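Local coordinates for protein putative hydrolase (Chloroflexus aurantiacus J-10-fl, PDB 3CMN) that is of unproven function but is probably a hydrolase of the zincin-like metallopeptidase family, here in a metal-free, mostly helical form, at residues Y133-L146 with R293-F305. Sequence-based numbering, arbitrary orientation.
Sequences YLAQRVLGQYDLSL and RQRQRTMLDQMVF
D301 grips S145 with both carboxylate oxygens, one on its hydroxyl and one on its backbone N. OD2 meets S145 OG at 2.6 Å through its syn lone pair. OD1 takes S145 N at 2.7 Å, also on the syn side but 34° out of the carboxylate plane. The two bonds to S145, with CG of D301 anti to the backbone N (chi1 -169°), fix the carboxylate's rotation. A water accepts from L146 N and donates to D301 OD1. R297 NH1 donates a hydrogen bond to D143 O at 2.9 Å, in the guanidinium plane of R297, and also forms a salt bridge to D301 OD2 through a weak hydrogen bond. The aspartate is thus probably kept ionised.

Helix 283-307 here carries the loop between helices 120-135 and 145-148. D143 ends the type I turn G140 to D143; its OD1 reaches back to G140 N and L139 N. The D143 side chain lies near, without touching, an HExxH pattern, probably the zincin metal site, with no metal bound here.

L300 CD1 sits 3.4 Å above the centre of the R137 guanidinium. R137 NH1 donates a hydrogen bond to Y133 OH at 3.1 Å. A serine at R137 would probably leave that hydroxyl without this donor and L300 CD1 without its flat cover.

L134 CD1 meets M303 CE tip to tip at 3.9 Å. V304 CG2 touches both L134 and L144. L146 CG makes a CH-pi contact over one F305 face, 3.9 Å from the centroid, while S145 CB lies at the ring's edge.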
ATOM      1  N   TYR A 133     -13.050  -4.329  10.824  1.00 27.67           N
ATOM      2  CA  TYR A 133     -13.619  -3.447   9.833  1.00 29.24           C
ATOM      3  C   TYR A 133     -12.701  -3.405   8.612  1.00 28.72           C
ATOM      4  O   TYR A 133     -13.166  -3.455   7.477  1.00 28.02           O
ATOM      5  CB  TYR A 133     -13.776  -2.041  10.401  1.00 31.88           C
ATOM      6  CG  TYR A 133     -14.335  -1.081   9.391  1.00 32.25           C
ATOM      7  CD1 TYR A 133     -15.673  -1.149   9.005  1.00 34.45           C
ATOM      8  CD2 TYR A 133     -13.514  -0.145   8.769  1.00 32.61           C
ATOM      9  CE1 TYR A 133     -16.179  -0.310   8.019  1.00 34.67           C
ATOM     10  CE2 TYR A 133     -14.005   0.697   7.782  1.00 33.79           C
ATOM     11  CZ  TYR A 133     -15.341   0.610   7.409  1.00 36.31           C
ATOM     12  OH  TYR A 133     -15.840   1.426   6.415  1.00 38.96           O
ATOM     13  N   LEU A 134     -11.397  -3.293   8.858  1.00 27.90           N
ATOM     14  CA  LEU A 134     -10.408  -3.262   7.785  1.00 27.10           C
ATOM     15  C   LEU A 134     -10.498  -4.540   6.957  1.00 27.51           C
ATOM     16  O   LEU A 134     -10.363  -4.496   5.740  1.00 25.89           O
ATOM     17  CB  LEU A 134      -8.997  -3.113   8.362  1.00 26.60           C
ATOM     18  CG  LEU A 134      -8.608  -1.717   8.861  1.00 27.89           C
ATOM     19  CD1 LEU A 134      -7.230  -1.780   9.497  1.00 27.23           C
ATOM     20  CD2 LEU A 134      -8.629  -0.700   7.701  1.00 27.82           C
ATOM     21  N   ALA A 135     -10.757  -5.664   7.624  1.00 27.27           N
ATOM     22  CA  ALA A 135     -10.868  -6.956   6.954  1.00 27.81           C
ATOM     23  C   ALA A 135     -11.958  -7.038   5.872  1.00 29.10           C
ATOM     24  O   ALA A 135     -11.876  -7.870   4.965  1.00 30.63           O
ATOM     25  CB  ALA A 135     -11.070  -8.071   7.979  1.00 25.69           C
ATOM     26  N   GLN A 136     -12.972  -6.187   5.948  1.00 28.30           N
ATOM     27  CA  GLN A 136     -14.019  -6.227   4.934  1.00 30.08           C
ATOM     28  C   GLN A 136     -13.825  -5.187   3.858  1.00 30.88           C
ATOM     29  O   GLN A 136     -14.678  -5.001   2.995  1.00 30.68           O
ATOM     30  CB  GLN A 136     -15.400  -6.043   5.552  1.00 31.06           C
ATOM     31  CG  GLN A 136     -15.444  -5.329   6.859  1.00 32.53           C
ATOM     32  CD  GLN A 136     -16.865  -5.136   7.336  1.00 37.27           C
ATOM     33  OE1 GLN A 136     -17.622  -4.345   6.763  1.00 39.94           O
ATOM     34  NE2 GLN A 136     -17.247  -5.866   8.383  1.00 38.54           N
ATOM     35  N   ARG A 137     -12.682  -4.519   3.900  1.00 32.09           N
ATOM     36  CA  ARG A 137     -12.408  -3.488   2.930  1.00 33.06           C
ATOM     37  C   ARG A 137     -11.083  -3.680   2.201  1.00 33.18           C
ATOM     38  O   ARG A 137     -10.944  -3.286   1.044  1.00 33.84           O
ATOM     39  CB  ARG A 137     -12.474  -2.136   3.633  1.00 35.47           C
ATOM     40  CG  ARG A 137     -13.820  -1.926   4.336  1.00 41.52           C
ATOM     41  CD  ARG A 137     -14.109  -0.465   4.468  1.00 46.11           C
ATOM     42  NE  ARG A 137     -13.662   0.211   3.256  1.00 52.53           N
ATOM     43  CZ  ARG A 137     -13.601   1.531   3.099  1.00 54.14           C
ATOM     44  NH1 ARG A 137     -13.966   2.353   4.086  1.00 54.12           N
ATOM     45  NH2 ARG A 137     -13.154   2.031   1.953  1.00 53.82           N
ATOM     46  N   VAL A 138     -10.120  -4.309   2.860  1.00 32.52           N
ATOM     47  CA  VAL A 138      -8.826  -4.532   2.237  1.00 31.68           C
ATOM     48  C   VAL A 138      -8.985  -5.455   1.028  1.00 31.57           C
ATOM     49  O   VAL A 138      -9.744  -6.435   1.044  1.00 30.11           O
ATOM     50  CB  VAL A 138      -7.811  -5.145   3.234  1.00 32.73           C
ATOM     51  CG1 VAL A 138      -8.185  -6.596   3.549  1.00 32.74           C
ATOM     52  CG2 VAL A 138      -6.415  -5.069   2.662  1.00 34.16           C
ATOM     53  N   LEU A 139      -8.258  -5.123  -0.028  1.00 30.02           N
ATOM     54  CA  LEU A 139      -8.309  -5.885  -1.262  1.00 31.22           C
ATOM     55  C   LEU A 139      -7.061  -6.727  -1.485  1.00 30.54           C
ATOM     56  O   LEU A 139      -7.147  -7.819  -2.030  1.00 29.33           O
ATOM     57  CB  LEU A 139      -8.532  -4.932  -2.442  1.00 31.31           C
ATOM     58  CG  LEU A 139      -9.947  -4.577  -2.953  1.00 33.57           C
ATOM     59  CD1 LEU A 139     -11.026  -4.752  -1.897  1.00 31.05           C
ATOM     60  CD2 LEU A 139      -9.903  -3.142  -3.475  1.00 31.89           C
ATOM     61  N   GLY A 140      -5.910  -6.235  -1.043  1.00 31.56           N
ATOM     62  CA  GLY A 140      -4.681  -6.989  -1.233  1.00 34.00           C
ATOM     63  C   GLY A 140      -3.486  -6.609  -0.373  1.00 34.83           C
ATOM     64  O   GLY A 140      -3.586  -5.814   0.556  1.00 34.72           O
ATOM     65  N   GLN A 141      -2.340  -7.185  -0.718  1.00 35.54           N
ATOM     66  CA  GLN A 141      -1.084  -6.991  -0.008  1.00 36.91           C
ATOM     67  C   GLN A 141      -0.632  -5.602   0.440  1.00 36.97           C
ATOM     68  O   GLN A 141      -0.232  -5.425   1.592  1.00 39.16           O
ATOM     69  CB  GLN A 141       0.055  -7.609  -0.817  1.00 37.61           C
ATOM     70  CG  GLN A 141       0.128  -9.116  -0.733  1.00 40.65           C
ATOM     71  CD  GLN A 141       1.428  -9.605  -0.115  1.00 38.71           C
ATOM     72  OE1 GLN A 141       1.599 -10.791   0.123  1.00 40.54           O
ATOM     73  NE2 GLN A 141       2.348  -8.688   0.143  1.00 40.46           N
ATOM     74  N   TYR A 142      -0.676  -4.624  -0.450  1.00 35.69           N
ATOM     75  CA  TYR A 142      -0.179  -3.295  -0.104  1.00 34.20           C
ATOM     76  C   TYR A 142      -1.197  -2.191   0.127  1.00 34.56           C
ATOM     77  O   TYR A 142      -0.973  -1.051  -0.258  1.00 35.32           O
ATOM     78  CB  TYR A 142       0.832  -2.851  -1.172  1.00 32.08           C
ATOM     79  CG  TYR A 142       2.013  -3.801  -1.292  1.00 30.00           C
ATOM     80  CD1 TYR A 142       1.939  -4.950  -2.083  1.00 30.07           C
ATOM     81  CD2 TYR A 142       3.171  -3.594  -0.541  1.00 29.84           C
ATOM     82  CE1 TYR A 142       2.989  -5.875  -2.113  1.00 30.47           C
ATOM     83  CE2 TYR A 142       4.222  -4.504  -0.562  1.00 30.10           C
ATOM     84  CZ  TYR A 142       4.127  -5.642  -1.342  1.00 31.75           C
ATOM     85  OH  TYR A 142       5.160  -6.551  -1.312  1.00 33.13           O
ATOM     86  N   ASP A 143      -2.310  -2.514   0.768  1.00 34.89           N
ATOM     87  CA  ASP A 143      -3.327  -1.501   1.013  1.00 35.90           C
ATOM     88  C   ASP A 143      -3.001  -0.682   2.243  1.00 35.98           C
ATOM     89  O   ASP A 143      -3.373   0.490   2.347  1.00 36.05           O
ATOM     90  CB  ASP A 143      -4.699  -2.153   1.174  1.00 37.33           C
ATOM     91  CG  ASP A 143      -5.253  -2.671  -0.141  1.00 40.05           C
ATOM     92  OD1 ASP A 143      -6.383  -3.187  -0.132  1.00 40.81           O
ATOM     93  OD2 ASP A 143      -4.566  -2.555  -1.182  1.00 41.91           O
ATOM     94  N   LEU A 144      -2.290  -1.309   3.171  1.00 35.38           N
ATOM     95  CA  LEU A 144      -1.913  -0.657   4.412  1.00 35.48           C
ATOM     96  C   LEU A 144      -0.391  -0.520   4.485  1.00 35.96           C
ATOM     97  O   LEU A 144       0.328  -1.502   4.619  1.00 35.53           O
ATOM     98  CB  LEU A 144      -2.447  -1.474   5.584  1.00 35.11           C
ATOM     99  CG  LEU A 144      -3.943  -1.818   5.488  1.00 35.32           C
ATOM    100  CD1 LEU A 144      -4.331  -2.716   6.647  1.00 34.39           C
ATOM    101  CD2 LEU A 144      -4.776  -0.537   5.491  1.00 35.83           C
ATOM    102  N   SER A 145       0.087   0.714   4.382  1.00 36.79           N
ATOM    103  CA  SER A 145       1.518   1.004   4.412  1.00 37.41           C
ATOM    104  C   SER A 145       2.263   0.357   5.574  1.00 38.16           C
ATOM    105  O   SER A 145       3.295  -0.284   5.366  1.00 37.36           O
ATOM    106  CB  SER A 145       1.746   2.517   4.448  1.00 37.50           C
ATOM    107  OG  SER A 145       1.181   3.135   3.310  1.00 36.87           O
ATOM    108  N   LEU A 146       1.755   0.525   6.793  1.00 38.26           N
ATOM    109  CA  LEU A 146       2.419  -0.051   7.962  1.00 40.13           C
ATOM    110  C   LEU A 146       2.540  -1.573   7.914  1.00 41.57           C
ATOM    111  O   LEU A 146       3.380  -2.156   8.599  1.00 43.31           O
ATOM    112  CB  LEU A 146       1.715   0.385   9.256  1.00 39.43           C
ATOM    113  CG  LEU A 146       2.010   1.835   9.663  1.00 37.85           C
ATOM    114  CD1 LEU A 146       1.277   2.177  10.955  1.00 37.72           C
ATOM    115  CD2 LEU A 146       3.508   2.017   9.837  1.00 36.99           C
ATOM    116  N   ARG A 293     -12.978   4.731  -4.053  1.00 51.01           N
ATOM    117  CA  ARG A 293     -12.404   3.634  -3.276  1.00 51.25           C
ATOM    118  C   ARG A 293     -10.933   3.918  -2.953  1.00 50.39           C
ATOM    119  O   ARG A 293     -10.384   3.387  -1.987  1.00 50.06           O
ATOM    120  CB  ARG A 293     -12.519   2.321  -4.052  1.00 52.84           C
ATOM    121  CG  ARG A 293     -12.019   1.097  -3.295  1.00 54.95           C
ATOM    122  CD  ARG A 293     -12.906   0.770  -2.097  1.00 55.24           C
ATOM    123  NE  ARG A 293     -12.625  -0.565  -1.581  1.00 55.54           N
ATOM    124  CZ  ARG A 293     -13.468  -1.254  -0.821  1.00 55.89           C
ATOM    125  NH1 ARG A 293     -14.637  -0.724  -0.488  1.00 57.65           N
ATOM    126  NH2 ARG A 293     -13.164  -2.484  -0.424  1.00 54.58           N
ATOM    127  N   GLN A 294     -10.305   4.758  -3.770  1.00 49.59           N
ATOM    128  CA  GLN A 294      -8.912   5.141  -3.562  1.00 49.05           C
ATOM    129  C   GLN A 294      -8.843   6.187  -2.441  1.00 48.28           C
ATOM    130  O   GLN A 294      -7.938   6.157  -1.610  1.00 47.06           O
ATOM    131  CB  GLN A 294      -8.327   5.721  -4.851  1.00 49.78           C
ATOM    132  CG  GLN A 294      -8.235   4.729  -6.001  1.00 50.89           C
ATOM    133  CD  GLN A 294      -7.853   5.389  -7.319  1.00 53.45           C
ATOM    134  OE1 GLN A 294      -8.554   6.276  -7.815  1.00 54.71           O
ATOM    135  NE2 GLN A 294      -6.740   4.955  -7.894  1.00 54.61           N
ATOM    136  N   ARG A 295      -9.803   7.109  -2.432  1.00 48.31           N
ATOM    137  CA  ARG A 295      -9.879   8.145  -1.404  1.00 49.21           C
ATOM    138  C   ARG A 295     -10.069   7.430  -0.075  1.00 48.03           C
ATOM    139  O   ARG A 295      -9.513   7.817   0.954  1.00 47.35           O
ATOM    140  CB  ARG A 295     -11.091   9.054  -1.638  1.00 51.31           C
ATOM    141  CG  ARG A 295     -11.156   9.681  -3.023  1.00 55.40           C
ATOM    142  CD  ARG A 295     -12.549  10.252  -3.314  1.00 58.52           C
ATOM    143  NE  ARG A 295     -12.654  10.801  -4.668  1.00 60.64           N
ATOM    144  CZ  ARG A 295     -11.889  11.787  -5.136  1.00 62.56           C
ATOM    145  NH1 ARG A 295     -10.957  12.345  -4.365  1.00 62.96           N
ATOM    146  NH2 ARG A 295     -12.051  12.217  -6.383  1.00 63.03           N
ATOM    147  N   GLN A 296     -10.875   6.377  -0.118  1.00 46.43           N
ATOM    148  CA  GLN A 296     -11.165   5.581   1.063  1.00 46.68           C
ATOM    149  C   GLN A 296      -9.932   4.851   1.589  1.00 45.43           C
ATOM    150  O   GLN A 296      -9.668   4.883   2.790  1.00 44.70           O
ATOM    151  CB  GLN A 296     -12.267   4.572   0.746  1.00 48.36           C
ATOM    152  CG  GLN A 296     -13.623   5.211   0.506  1.00 51.41           C
ATOM    153  CD  GLN A 296     -14.702   4.199   0.199  1.00 52.24           C
ATOM    154  OE1 GLN A 296     -14.767   3.644  -0.901  1.00 55.12           O
ATOM    155  NE2 GLN A 296     -15.552   3.941   1.175  1.00 52.46           N
ATOM    156  N   ARG A 297      -9.192   4.194   0.690  1.00 43.59           N
ATOM    157  CA  ARG A 297      -7.992   3.447   1.064  1.00 42.09           C
ATOM    158  C   ARG A 297      -6.980   4.357   1.748  1.00 41.16           C
ATOM    159  O   ARG A 297      -6.298   3.962   2.695  1.00 40.03           O
ATOM    160  CB  ARG A 297      -7.342   2.823  -0.170  1.00 43.43           C
ATOM    161  CG  ARG A 297      -6.129   1.947   0.141  1.00 45.80           C
ATOM    162  CD  ARG A 297      -5.020   2.118  -0.905  1.00 46.92           C
ATOM    163  NE  ARG A 297      -4.428   3.461  -0.875  1.00 49.24           N
ATOM    164  CZ  ARG A 297      -3.525   3.877   0.015  1.00 49.03           C
ATOM    165  NH1 ARG A 297      -3.080   3.060   0.965  1.00 49.30           N
ATOM    166  NH2 ARG A 297      -3.080   5.128  -0.031  1.00 47.69           N
ATOM    167  N   THR A 298      -6.889   5.583   1.254  1.00 39.64           N
ATOM    168  CA  THR A 298      -5.971   6.567   1.796  1.00 38.63           C
ATOM    169  C   THR A 298      -6.348   6.945   3.221  1.00 37.88           C
ATOM    170  O   THR A 298      -5.492   7.061   4.094  1.00 36.35           O
ATOM    171  CB  THR A 298      -5.966   7.822   0.908  1.00 39.09           C
ATOM    172  OG1 THR A 298      -5.306   7.509  -0.323  1.00 41.96           O
ATOM    173  CG2 THR A 298      -5.256   8.978   1.592  1.00 39.67           C
ATOM    174  N   MET A 299      -7.640   7.126   3.457  1.00 38.15           N
ATOM    175  CA  MET A 299      -8.109   7.500   4.781  1.00 39.77           C
ATOM    176  C   MET A 299      -7.857   6.388   5.788  1.00 38.24           C
ATOM    177  O   MET A 299      -7.426   6.645   6.911  1.00 39.38           O
ATOM    178  CB  MET A 299      -9.599   7.848   4.734  1.00 41.96           C
ATOM    179  CG  MET A 299      -9.906   9.025   3.826  1.00 48.14           C
ATOM    180  SD  MET A 299     -11.655   9.476   3.781  1.00 55.20           S
ATOM    181  CE  MET A 299     -12.362   8.037   2.964  1.00 51.57           C
ATOM    182  N   LEU A 300      -8.116   5.151   5.385  1.00 36.60           N
ATOM    183  CA  LEU A 300      -7.910   4.019   6.276  1.00 36.74           C
ATOM    184  C   LEU A 300      -6.421   3.750   6.503  1.00 35.95           C
ATOM    185  O   LEU A 300      -6.021   3.302   7.578  1.00 35.55           O
ATOM    186  CB  LEU A 300      -8.600   2.771   5.713  1.00 37.73           C
ATOM    187  CG  LEU A 300     -10.129   2.824   5.526  1.00 38.29           C
ATOM    188  CD1 LEU A 300     -10.576   1.585   4.764  1.00 37.97           C
ATOM    189  CD2 LEU A 300     -10.852   2.912   6.878  1.00 36.80           C
ATOM    190  N   ASP A 301      -5.598   4.019   5.494  1.00 35.77           N
ATOM    191  CA  ASP A 301      -4.159   3.821   5.642  1.00 35.27           C
ATOM    192  C   ASP A 301      -3.647   4.834   6.668  1.00 34.36           C
ATOM    193  O   ASP A 301      -2.780   4.546   7.487  1.00 32.90           O
ATOM    194  CB  ASP A 301      -3.451   4.010   4.302  1.00 34.34           C
ATOM    195  CG  ASP A 301      -2.008   3.557   4.341  1.00 34.69           C
ATOM    196  OD1 ASP A 301      -1.667   2.679   5.168  1.00 33.74           O
ATOM    197  OD2 ASP A 301      -1.211   4.068   3.530  1.00 35.62           O
ATOM    198  N   GLN A 302      -4.211   6.026   6.620  1.00 34.23           N
ATOM    199  CA  GLN A 302      -3.845   7.073   7.549  1.00 36.73           C
ATOM    200  C   GLN A 302      -4.317   6.705   8.962  1.00 37.88           C
ATOM    201  O   GLN A 302      -3.581   6.873   9.945  1.00 37.88           O
ATOM    202  CB  GLN A 302      -4.498   8.367   7.110  1.00 38.35           C
ATOM    203  CG  GLN A 302      -4.163   9.530   7.986  1.00 41.62           C
ATOM    204  CD  GLN A 302      -4.841  10.777   7.506  1.00 42.45           C
ATOM    205  OE1 GLN A 302      -5.556  11.429   8.258  1.00 44.41           O
ATOM    206  NE2 GLN A 302      -4.632  11.115   6.240  1.00 42.94           N
ATOM    207  N   MET A 303      -5.555   6.211   9.039  1.00 37.61           N
ATOM    208  CA  MET A 303      -6.176   5.780  10.289  1.00 37.32           C
ATOM    209  C   MET A 303      -5.259   4.811  11.026  1.00 37.70           C
ATOM    210  O   MET A 303      -5.100   4.906  12.247  1.00 39.12           O
ATOM    211  CB  MET A 303      -7.527   5.098   9.992  1.00 37.31           C
ATOM    212  CG  MET A 303      -8.305   4.532  11.204  1.00 35.12           C
ATOM    213  SD  MET A 303      -7.701   3.000  11.990  1.00 33.22           S
ATOM    214  CE  MET A 303      -8.228   1.761  10.831  1.00 35.36           C
ATOM    215  N   VAL A 304      -4.660   3.880  10.288  1.00 37.26           N
ATOM    216  CA  VAL A 304      -3.762   2.902  10.893  1.00 38.63           C
ATOM    217  C   VAL A 304      -2.520   3.575  11.485  1.00 38.76           C
ATOM    218  O   VAL A 304      -2.001   3.129  12.502  1.00 38.38           O
ATOM    219  CB  VAL A 304      -3.317   1.821   9.873  1.00 38.87           C
ATOM    220  CG1 VAL A 304      -2.574   0.712  10.586  1.00 37.69           C
ATOM    221  CG2 VAL A 304      -4.519   1.253   9.152  1.00 39.09           C
ATOM    222  N   PHE A 305      -2.038   4.643  10.851  1.00 39.69           N
ATOM    223  CA  PHE A 305      -0.872   5.348  11.381  1.00 40.67           C
ATOM    224  C   PHE A 305      -1.212   6.002  12.719  1.00 40.83           C
ATOM    225  O   PHE A 305      -0.494   5.833  13.703  1.00 41.23           O
ATOM    226  CB  PHE A 305      -0.370   6.426  10.406  1.00 39.84           C
ATOM    227  CG  PHE A 305       0.477   5.890   9.277  1.00 41.22           C
ATOM    228  CD1 PHE A 305      -0.104   5.475   8.082  1.00 42.54           C
ATOM    229  CD2 PHE A 305       1.863   5.796   9.412  1.00 42.16           C
ATOM    230  CE1 PHE A 305       0.684   4.975   7.036  1.00 43.56           C
ATOM    231  CE2 PHE A 305       2.657   5.298   8.374  1.00 41.91           C
ATOM    232  CZ  PHE A 305       2.065   4.888   7.186  1.00 42.82           C
TER
HETATM  233  O   HOH W   1      -0.554   1.889   7.384  1.00 26.06           O